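Local coordinates for protein PspGI restriction endonuclease (Pyrococcus sp. GI-H, PDB 3BM3) that binds DNA and probably cuts it at a specific site as a type II restriction endonuclease, here caught in complex with its substrate DNA, at residues G217-D220 against S221-E225; N233-E236 against D237-I240; I243-F246 against S247-F250. The protein carries 2 engineered substitutions. All blocks are in the same frame, centred on the assembly; numbering follows the deposited sequence.

The three contacts come in series along the C-terminal part of the chain, all local, and all on the same side of its centre. Contact 1 lies within helix 216-227, contact 2 at the start of helix 236-240, and contact 3 where strand 243-245, an outermost strand of the mixed sheet, gives way to helix 249-259. Contacts 1 and 3, centres about 13 Å apart, are tied by the salt bridge of Asp220 with Arg245; Ile223 of contact 1 packs on Ile240 of contact 2, about 14 Å away between centres. Contacts 2 and 3, centres about 19 Å apart, are joined only through the chain. Together they form the edge strand and helices that flank it.

Contact 1. Residues G217-D220 against S221-E225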
ATOM      1  N   GLY C 217      10.390   8.683  18.398  1.00 13.09           N
ATOM      2  CA  GLY C 217      11.355   7.638  18.742  1.00 13.75           C
ATOM      3  C   GLY C 217      12.291   7.225  17.634  1.00 13.73           C
ATOM      4  O   GLY C 217      13.338   6.634  17.875  1.00 14.23           O
ATOM      5  N   ARG C 218      11.917   7.526  16.393  1.00 12.80           N
ATOM      6  CA  ARG C 218      12.736   7.157  15.236  1.00 13.71           C
ATOM      7  C   ARG C 218      13.570   8.307  14.704  1.00 12.88           C
ATOM      8  O   ARG C 218      14.494   8.111  13.952  1.00 13.22           O
ATOM      9  CB  ARG C 218      11.790   6.596  14.157  1.00 13.61           C
ATOM     10  CG  ARG C 218      12.433   6.197  12.851  1.00 15.36           C
ATOM     11  CD  ARG C 218      13.650   5.330  12.999  1.00 14.66           C
ATOM     12  NE  ARG C 218      14.051   4.889  11.669  1.00 15.56           N
ATOM     13  CZ  ARG C 218      15.293   4.600  11.301  1.00 17.18           C
ATOM     14  NH1 ARG C 218      16.307   4.694  12.164  1.00 14.74           N
ATOM     15  NH2 ARG C 218      15.529   4.223  10.065  1.00 16.14           N
ATOM     16  N   TYR C 219      13.256   9.527  15.116  1.00 13.60           N
ATOM     17  CA  TYR C 219      13.886  10.704  14.554  1.00 14.16           C
ATOM     18  C   TYR C 219      15.396  10.630  14.702  1.00 13.99           C
ATOM     19  O   TYR C 219      16.132  10.740  13.739  1.00 13.04           O
ATOM     20  CB  TYR C 219      13.340  11.969  15.190  1.00 14.85           C
ATOM     21  CG  TYR C 219      13.979  13.198  14.637  1.00 15.40           C
ATOM     22  CD1 TYR C 219      13.564  13.739  13.428  1.00 18.54           C
ATOM     23  CD2 TYR C 219      15.044  13.783  15.276  1.00 17.64           C
ATOM     24  CE1 TYR C 219      14.188  14.848  12.892  1.00 19.61           C
ATOM     25  CE2 TYR C 219      15.652  14.910  14.765  1.00 20.56           C
ATOM     26  CZ  TYR C 219      15.230  15.427  13.557  1.00 21.12           C
ATOM     27  OH  TYR C 219      15.865  16.543  13.069  1.00 24.98           O
ATOM     28  N   ASP C 220      15.863  10.456  15.924  1.00 13.90           N
ATOM     29  CA  ASP C 220      17.312  10.496  16.157  1.00 14.69           C
ATOM     30  C   ASP C 220      18.089   9.461  15.354  1.00 14.16           C
ATOM     31  O   ASP C 220      19.118   9.768  14.752  1.00 15.31           O
ATOM     32  CB  ASP C 220      17.637  10.363  17.641  1.00 15.55           C
ATOM     33  CG  ASP C 220      17.389  11.638  18.407  1.00 18.50           C
ATOM     34  OD1 ASP C 220      17.075  12.659  17.782  1.00 21.07           O
ATOM     35  OD2 ASP C 220      17.545  11.611  19.651  1.00 22.40           O
ATOM     36  N   SER C 221      17.617   8.222  15.345  1.00 14.87           N
ATOM     37  CA  SER C 221      18.346   7.157  14.656  1.00 14.75           C
ATOM     38  C   SER C 221      18.277   7.379  13.147  1.00 14.77           C
ATOM     39  O   SER C 221      19.228   7.098  12.439  1.00 14.53           O
ATOM     40  CB  SER C 221      17.805   5.773  15.036  1.00 15.84           C
ATOM     41  OG  SER C 221      16.410   5.644  14.779  1.00 15.57           O
ATOM     42  N   LEU C 222      17.159   7.912  12.665  1.00 15.18           N
ATOM     43  CA  LEU C 222      17.021   8.181  11.248  1.00 15.54           C
ATOM     44  C   LEU C 222      17.999   9.247  10.827  1.00 15.90           C
ATOM     45  O   LEU C 222      18.708   9.084   9.826  1.00 16.71           O
ATOM     46  CB  LEU C 222      15.575   8.572  10.892  1.00 15.42           C
ATOM     47  CG  LEU C 222      15.428   9.098   9.469  1.00 17.22           C
ATOM     48  CD1 LEU C 222      15.880   8.047   8.440  1.00 20.09           C
ATOM     49  CD2 LEU C 222      14.012   9.581   9.228  1.00 17.73           C
ATOM     50  N   ILE C 223      18.072  10.324  11.597  1.00 16.32           N
ATOM     51  CA  ILE C 223      19.019  11.392  11.315  1.00 17.40           C
ATOM     52  C   ILE C 223      20.458  10.868  11.398  1.00 17.51           C
ATOM     53  O   ILE C 223      21.299  11.214  10.559  1.00 17.12           O
ATOM     54  CB  ILE C 223      18.786  12.600  12.244  1.00 17.37           C
ATOM     55  CG1 ILE C 223      17.403  13.229  12.022  1.00 20.60           C
ATOM     56  CG2 ILE C 223      19.900  13.654  12.072  1.00 19.02           C
ATOM     57  CD1 ILE C 223      17.065  13.599  10.604  1.00 20.85           C
ATOM     58  N   GLU C 224      20.732   9.993  12.356  1.00 17.65           N
ATOM     59  CA  GLU C 224      22.067   9.430  12.499  1.00 18.66           C
ATOM     60  C   GLU C 224      22.450   8.640  11.251  1.00 18.82           C
ATOM     61  O   GLU C 224      23.576   8.744  10.765  1.00 18.82           O
ATOM     62  CB  GLU C 224      22.148   8.533  13.737  1.00 19.42           C
ATOM     63  CG  GLU C 224      23.551   7.993  14.014  1.00 21.98           C
ATOM     64  CD  GLU C 224      24.586   9.097  14.040  1.00 26.75           C
ATOM     65  OE1 GLU C 224      24.288  10.138  14.661  1.00 30.37           O
ATOM     66  OE2 GLU C 224      25.692   8.926  13.450  1.00 32.75           O
ATOM     67  N   GLU C 225      21.513   7.841  10.738  1.00 18.64           N
ATOM     68  CA  GLU C 225      21.737   7.117   9.494  1.00 19.65           C
ATOM     69  C   GLU C 225      22.077   8.068   8.363  1.00 19.88           C
ATOM     70  O   GLU C 225      23.006   7.826   7.594  1.00 19.81           O
ATOM     71  CB  GLU C 225      20.527   6.295   9.100  1.00 20.02           C
ATOM     72  CG  GLU C 225      20.304   5.084   9.913  1.00 21.72           C
ATOM     73  CD  GLU C 225      19.149   4.271   9.379  1.00 23.94           C
ATOM     74  OE1 GLU C 225      19.015   4.170   8.140  1.00 23.95           O
ATOM     75  OE2 GLU C 225      18.393   3.718  10.195  1.00 27.56           O
TER
HETATM   76  O   HOH W   1      15.888   7.276  17.409  1.00 16.56           O
HETATM   77  O   HOH W   2      15.061   4.288  16.661  1.00 25.50           O
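Within the first turns of helix 216-227, this is a contact along one helix: Arg218 reaches Ser221 (i+3) and Glu225 (i+7), while Tyr219 covers Ile223 (i+4) on another side. The Arg218 side chain leaves with CG anti to the backbone N (chi1 178°) and bends at chi2, which brings its guanidinium alongside the next turn. Arg218 NH1 donates to Ser221 OG at 2.8 Å, the oxygen lying almost in the guanidinium plane. Further along, NH1 and NH2 of Arg218 both converge on a single carboxylate oxygen, Glu225 OE2, at 3.0 and 2.9 Å, a salt bridge made end-on. That oxygen is again in the guanidinium plane, yet the two nitrogens come at it from above the carboxylate, both from the same face, the two flat groups being 46° apart. Leu222 CA lies over one guanidinium face, toward its rim, and NH2 has a further acceptor in Phe196 O, so the group is fixed by several bonds.

Tyr219 makes the apolar half. Ile223 CG1 stands over the face of its ring, 3.6 Å from the centroid, a CH-pi contact, with Ile223 CD1 near CE1 and CZ of the tyrosine. Beneath these side chains run the regular helical bonds, such as Ile223 N to Tyr219 O at 2.9 Å. At the exposed side a water takes the Ser221 N-H and donates to Gly217 O, standing in between two backbone groups four residues apart; a second water links Gly217 O with Ser221 OG.

The helix lies against strand 243-245, where Tyr219, Leu222 and Ile223 all touch Ile243, and Asp220 pairs with Arg245. Leu222 also packs on Val214 of strand 211-214 and, with Glu225, on Ile198 of helix 198-206.

Contact 2. Residues N233-E236 against D237-I240; sequences NFNE and DKYI
Phe234 and Tyr239 form the tight side of this contact, at the turn that leads into helix 236-240. Their planes are only 18° apart but slid so far that the rings barely overlap, with centroids 5.4 Å apart. Phe234 CG stands opposite its own backbone N (chi1 176°), which carries the ring back over the turn; Phe234 CE1 does the touching, 3.4 Å from Tyr239 CE2. The Tyr239 hydroxyl is held by Asp206. Glu236 O takes two backbone N-H groups, Ile240 N at 2.8 Å and Tyr239 N at 3.0 Å.

The other side is loose and watery. Asn235 and Lys238 meet at about a right angle, Asn235 ND2 near Lys238 CB, and the backbone bond from Lys238 N to Asn235 O is long and weak. One water donates to Asn235 OD1 at 2.6 Å and to Asp237 OD2 while accepting from Asp237 N, which joins the asparagine to the exposed first turn. A second accepts from Asn235 N and, weakly, from Lys238 NZ.

Phe234 and Tyr239 pack on Ile202 of helix 198-206, and Ile240 on Ile226 of helix 216-227. Phe234 meets the ring of Tyr130 and Tyr239 packs on Tyr128, both of the second subunit, placing this short helix between two helices of its own chain and the partner protein.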
ATOM      1  N   ASN C 233      28.986  13.874  -1.874  1.00 19.50           N
ATOM      2  CA  ASN C 233      28.039  14.371  -2.833  1.00 20.03           C
ATOM      3  C   ASN C 233      26.619  14.357  -2.269  1.00 20.38           C
ATOM      4  O   ASN C 233      25.684  14.845  -2.922  1.00 21.67           O
ATOM      5  CB  ASN C 233      28.066  13.519  -4.096  1.00 19.60           C
ATOM      6  CG  ASN C 233      29.386  13.630  -4.854  1.00 20.98           C
ATOM      7  OD1 ASN C 233      30.078  14.645  -4.781  1.00 22.00           O
ATOM      8  ND2 ASN C 233      29.741  12.577  -5.567  1.00 19.62           N
ATOM      9  N   PHE C 234      26.453  13.740  -1.102  1.00 19.87           N
ATOM     10  CA  PHE C 234      25.165  13.719  -0.429  1.00 19.97           C
ATOM     11  C   PHE C 234      25.080  14.926   0.478  1.00 20.10           C
ATOM     12  O   PHE C 234      25.893  15.075   1.399  1.00 19.60           O
ATOM     13  CB  PHE C 234      25.027  12.457   0.385  1.00 20.10           C
ATOM     14  CG  PHE C 234      23.771  12.400   1.180  1.00 19.13           C
ATOM     15  CD1 PHE C 234      22.546  12.534   0.563  1.00 20.66           C
ATOM     16  CD2 PHE C 234      23.808  12.210   2.554  1.00 21.50           C
ATOM     17  CE1 PHE C 234      21.392  12.473   1.284  1.00 18.85           C
ATOM     18  CE2 PHE C 234      22.621  12.157   3.286  1.00 21.86           C
ATOM     19  CZ  PHE C 234      21.419  12.273   2.633  1.00 21.06           C
ATOM     20  N   ASN C 235      24.108  15.789   0.187  1.00 20.88           N
ATOM     21  CA  ASN C 235      23.881  17.013   0.942  1.00 21.36           C
ATOM     22  C   ASN C 235      22.862  16.711   2.045  1.00 21.18           C
ATOM     23  O   ASN C 235      21.670  16.858   1.856  1.00 20.43           O
ATOM     24  CB  ASN C 235      23.341  18.104   0.012  1.00 22.11           C
ATOM     25  CG  ASN C 235      23.087  19.432   0.740  1.00 24.30           C
ATOM     26  OD1 ASN C 235      23.361  19.564   1.931  1.00 26.28           O
ATOM     27  ND2 ASN C 235      22.569  20.419   0.010  1.00 27.34           N
ATOM     28  N   GLU C 236      23.349  16.246   3.188  0.50 21.89           N
ATOM     29  CA  GLU C 236      22.467  15.839   4.290  0.50 22.60           C
ATOM     30  C   GLU C 236      21.582  16.983   4.782  0.50 22.76           C
ATOM     31  O   GLU C 236      20.411  16.764   5.121  0.50 21.89           O
ATOM     32  CB  GLU C 236      23.284  15.266   5.464  0.50 23.27           C
ATOM     33  CG  GLU C 236      24.246  16.261   6.113  0.50 24.82           C
ATOM     34  CD  GLU C 236      25.289  15.613   7.023  0.50 27.44           C
ATOM     35  OE1 GLU C 236      26.107  14.800   6.529  0.50 30.27           O
ATOM     36  OE2 GLU C 236      25.313  15.945   8.226  0.50 28.71           O
ATOM     37  N   ASP C 237      22.130  18.197   4.818  1.00 22.95           N
ATOM     38  CA  ASP C 237      21.401  19.338   5.377  1.00 24.02           C
ATOM     39  C   ASP C 237      20.086  19.602   4.665  1.00 23.65           C
ATOM     40  O   ASP C 237      19.075  19.906   5.314  1.00 23.82           O
ATOM     41  CB  ASP C 237      22.263  20.599   5.365  1.00 25.15           C
ATOM     42  CG  ASP C 237      23.159  20.693   6.581  1.00 28.18           C
ATOM     43  OD1 ASP C 237      22.617  20.589   7.698  1.00 35.18           O
ATOM     44  OD2 ASP C 237      24.391  20.885   6.430  1.00 35.56           O
ATOM     45  N   LYS C 238      20.114  19.465   3.347  1.00 23.28           N
ATOM     46  CA  LYS C 238      18.942  19.641   2.509  1.00 23.83           C
ATOM     47  C   LYS C 238      17.782  18.765   2.993  1.00 22.33           C
ATOM     48  O   LYS C 238      16.620  19.184   2.998  1.00 23.50           O
ATOM     49  CB  LYS C 238      19.334  19.347   1.046  1.00 24.54           C
ATOM     50  CG  LYS C 238      18.225  18.845   0.121  1.00 27.57           C
ATOM     51  CD  LYS C 238      18.689  18.841  -1.339  1.00 29.35           C
ATOM     52  CE  LYS C 238      19.905  17.946  -1.564  1.00 30.63           C
ATOM     53  NZ  LYS C 238      20.212  17.625  -3.002  1.00 31.95           N
ATOM     54  N   TYR C 239      18.103  17.554   3.424  1.00 19.98           N
ATOM     55  CA  TYR C 239      17.103  16.602   3.834  1.00 18.42           C
ATOM     56  C   TYR C 239      16.746  16.712   5.298  1.00 18.21           C
ATOM     57  O   TYR C 239      15.568  16.658   5.669  1.00 17.61           O
ATOM     58  CB  TYR C 239      17.613  15.203   3.554  1.00 18.32           C
ATOM     59  CG  TYR C 239      17.806  14.995   2.094  1.00 17.34           C
ATOM     60  CD1 TYR C 239      16.713  14.767   1.252  1.00 15.58           C
ATOM     61  CD2 TYR C 239      19.071  15.045   1.528  1.00 17.08           C
ATOM     62  CE1 TYR C 239      16.873  14.614  -0.072  1.00 15.93           C
ATOM     63  CE2 TYR C 239      19.245  14.851   0.179  1.00 18.14           C
ATOM     64  CZ  TYR C 239      18.134  14.641  -0.618  1.00 17.83           C
ATOM     65  OH  TYR C 239      18.323  14.435  -1.962  1.00 19.63           O
ATOM     66  N   ILE C 240      17.782  16.848   6.119  1.00 17.20           N
ATOM     67  CA  ILE C 240      17.613  16.884   7.565  1.00 17.47           C
ATOM     68  C   ILE C 240      16.646  17.996   7.965  1.00 16.59           C
ATOM     69  O   ILE C 240      15.820  17.806   8.875  1.00 16.38           O
ATOM     70  CB  ILE C 240      18.963  16.970   8.295  1.00 18.02           C
ATOM     71  CG1 ILE C 240      19.728  15.642   8.132  1.00 19.24           C
ATOM     72  CG2 ILE C 240      18.760  17.208   9.777  1.00 20.39           C
ATOM     73  CD1 ILE C 240      21.142  15.669   8.813  1.00 21.71           C
TER
HETATM   74  O   HOH W   3      22.523  15.565  -2.026  1.00 23.47           O
HETATM   75  O   HOH W   4      24.849  19.001   4.026  1.00 36.60           O

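Contact 3. Residues I243-F246 against S247-F250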
ATOM      1  N   ILE C 243      13.022  16.827   7.553  1.00 11.20           N
ATOM      2  CA  ILE C 243      12.597  15.647   8.302  1.00 11.21           C
ATOM      3  C   ILE C 243      12.393  16.120   9.716  1.00 11.49           C
ATOM      4  O   ILE C 243      13.252  16.759  10.261  1.00 11.67           O
ATOM      5  CB  ILE C 243      13.673  14.528   8.265  1.00 11.14           C
ATOM      6  CG1 ILE C 243      13.846  14.027   6.831  1.00 12.13           C
ATOM      7  CG2 ILE C 243      13.327  13.401   9.190  1.00 12.69           C
ATOM      8  CD1 ILE C 243      15.160  13.205   6.645  1.00 11.88           C
ATOM      9  N   ARG C 244      11.244  15.789  10.290  1.00 10.89           N
ATOM     10  CA  ARG C 244      10.840  16.363  11.555  1.00 11.62           C
ATOM     11  C   ARG C 244      10.253  15.283  12.439  1.00 11.84           C
ATOM     12  O   ARG C 244       9.734  14.283  11.962  1.00 11.93           O
ATOM     13  CB  ARG C 244       9.768  17.435  11.354  1.00 11.40           C
ATOM     14  CG  ARG C 244      10.064  18.534  10.369  1.00 13.58           C
ATOM     15  CD  ARG C 244      10.962  19.519  10.954  1.00 12.80           C
ATOM     16  NE  ARG C 244      10.222  20.405  11.861  1.00 12.15           N
ATOM     17  CZ  ARG C 244      10.792  21.110  12.831  1.00 13.42           C
ATOM     18  NH1 ARG C 244      12.088  20.982  13.067  1.00 13.80           N
ATOM     19  NH2 ARG C 244      10.065  21.900  13.582  1.00 14.26           N
ATOM     20  N   ARG C 245      10.301  15.521  13.738  1.00 11.60           N
ATOM     21  CA  ARG C 245       9.573  14.680  14.656  1.00 12.13           C
ATOM     22  C   ARG C 245       8.085  14.940  14.509  1.00 11.14           C
ATOM     23  O   ARG C 245       7.639  16.066  14.312  1.00 11.27           O
ATOM     24  CB  ARG C 245      10.008  15.006  16.091  1.00 12.94           C
ATOM     25  CG  ARG C 245      11.403  14.689  16.400  1.00 16.54           C
ATOM     26  CD  ARG C 245      11.684  15.132  17.833  1.00 18.33           C
ATOM     27  NE  ARG C 245      12.975  14.649  18.334  1.00 23.45           N
ATOM     28  CZ  ARG C 245      14.145  15.274  18.161  1.00 26.74           C
ATOM     29  NH1 ARG C 245      14.211  16.419  17.484  1.00 28.02           N
ATOM     30  NH2 ARG C 245      15.262  14.752  18.669  1.00 28.06           N
ATOM     31  N   PHE C 246       7.304  13.885  14.692  1.00 10.60           N
ATOM     32  CA  PHE C 246       5.861  14.002  14.765  1.00 10.81           C
ATOM     33  C   PHE C 246       5.420  15.140  15.678  1.00  9.33           C
ATOM     34  O   PHE C 246       4.545  15.921  15.352  1.00  9.80           O
ATOM     35  CB  PHE C 246       5.284  12.684  15.266  1.00 10.98           C
ATOM     36  CG  PHE C 246       3.805  12.729  15.498  1.00 11.14           C
ATOM     37  CD1 PHE C 246       2.929  12.505  14.460  1.00 13.40           C
ATOM     38  CD2 PHE C 246       3.287  13.030  16.746  1.00 12.25           C
ATOM     39  CE1 PHE C 246       1.569  12.522  14.678  1.00 15.34           C
ATOM     40  CE2 PHE C 246       1.915  13.066  16.957  1.00 13.34           C
ATOM     41  CZ  PHE C 246       1.072  12.808  15.914  1.00 13.96           C
ATOM     42  N   SER C 247       6.054  15.249  16.828  1.00 10.82           N
ATOM     43  CA  SER C 247       5.632  16.260  17.761  1.00 10.74           C
ATOM     44  C   SER C 247       5.716  17.653  17.208  1.00 10.85           C
ATOM     45  O   SER C 247       5.032  18.564  17.701  1.00 12.07           O
ATOM     46  CB  SER C 247       6.454  16.143  19.037  1.00 10.78           C
ATOM     47  OG  SER C 247       6.025  15.013  19.742  1.00 11.79           O
ATOM     48  N   ASP C 248       6.597  17.849  16.229  1.00 10.30           N
ATOM     49  CA  ASP C 248       6.849  19.170  15.687  1.00 11.15           C
ATOM     50  C   ASP C 248       5.770  19.630  14.739  1.00 10.69           C
ATOM     51  O   ASP C 248       5.707  20.827  14.393  1.00 11.28           O
ATOM     52  CB  ASP C 248       8.132  19.182  14.862  1.00 10.50           C
ATOM     53  CG  ASP C 248       9.369  18.982  15.669  1.00 15.02           C
ATOM     54  OD1 ASP C 248       9.299  19.008  16.880  1.00 13.27           O
ATOM     55  OD2 ASP C 248      10.421  18.783  15.042  1.00 21.62           O
ATOM     56  N   ILE C 249       4.922  18.715  14.273  1.00 11.18           N
ATOM     57  CA  ILE C 249       4.051  19.088  13.179  1.00 10.93           C
ATOM     58  C   ILE C 249       3.047  20.164  13.615  1.00 11.06           C
ATOM     59  O   ILE C 249       2.635  20.977  12.831  1.00 11.17           O
ATOM     60  CB  ILE C 249       3.347  17.888  12.553  1.00 10.70           C
ATOM     61  CG1 ILE C 249       2.747  18.271  11.201  1.00 11.54           C
ATOM     62  CG2 ILE C 249       2.299  17.279  13.532  1.00 12.06           C
ATOM     63  CD1 ILE C 249       2.258  17.101  10.362  1.00 11.34           C
ATOM     64  N   PHE C 250       2.667  20.168  14.868  1.00 11.40           N
ATOM     65  CA  PHE C 250       1.620  21.056  15.337  1.00 12.23           C
ATOM     66  C   PHE C 250       2.057  22.503  15.326  1.00 12.36           C
ATOM     67  O   PHE C 250       1.379  23.362  14.739  1.00 13.65           O
ATOM     68  CB  PHE C 250       1.122  20.555  16.679  1.00 12.98           C
ATOM     69  CG  PHE C 250       0.628  19.153  16.565  1.00 12.47           C
ATOM     70  CD1 PHE C 250      -0.563  18.898  15.935  1.00 12.68           C
ATOM     71  CD2 PHE C 250       1.434  18.078  16.915  1.00 11.61           C
ATOM     72  CE1 PHE C 250      -0.984  17.616  15.750  1.00 13.95           C
ATOM     73  CE2 PHE C 250       1.020  16.795  16.728  1.00 13.82           C
ATOM     74  CZ  PHE C 250      -0.189  16.556  16.141  1.00 13.91           C
TER
HETATM   75  O   HOH W   5      12.533  17.526  14.832  1.00 31.10           O
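Arg244 and Asp248 make the charged part of this contact, which ties the end of strand 243-245 to the turn and helix start that follow it. Asp248 OD2 sits over the centre of one guanidinium face, 3.2 Å from Arg244 CZ, so the salt bridge rests on charge alone: Arg244 NH1 is 3.4 Å from Asp248 OD2, but no N-H is aimed at it. Two bends in the Arg244 chain, at chi2 and chi3 (both -78°), fold the guanidinium back beneath the carboxylate, while NH2 pairs with Asp252. With an alanine in place of Arg244, Asp248 would probably lose the charge that faces its OD2, and Asp252 its salt-bridge partner. A water bridges Arg245 N and Asp248 OD2, accepting from the first and donating to the second. The Arg245 side chain leads off to Asp220.

The aromatic part is Phe246 and Phe250, an offset edge-to-face pair with planes at 78° and centroids 5.6 Å apart. The edge of Phe250 is turned to the face of Phe246, Phe250 CE2 to Phe246 CE2 at 3.8 Å. Phe246 also meets Phe192, and Phe250 packs among Phe108, Leu111 and Phe115 of helix 85-115.

Backbone bonds close the turn: Asp248 N donates to Arg245 O at 2.8 Å and Ile249 N to Phe246 O at 3.0 Å. Ser247 OG is hydrogen-bonded to Asp216 and to Ser53 N.

This is a strand-to-helix connection: an outermost strand, paired in parallel with strand 211-214, turns at once into helix 249-259, at the edge of a mixed sheet consistent with the PDDEXK nuclease fold assigned to the family.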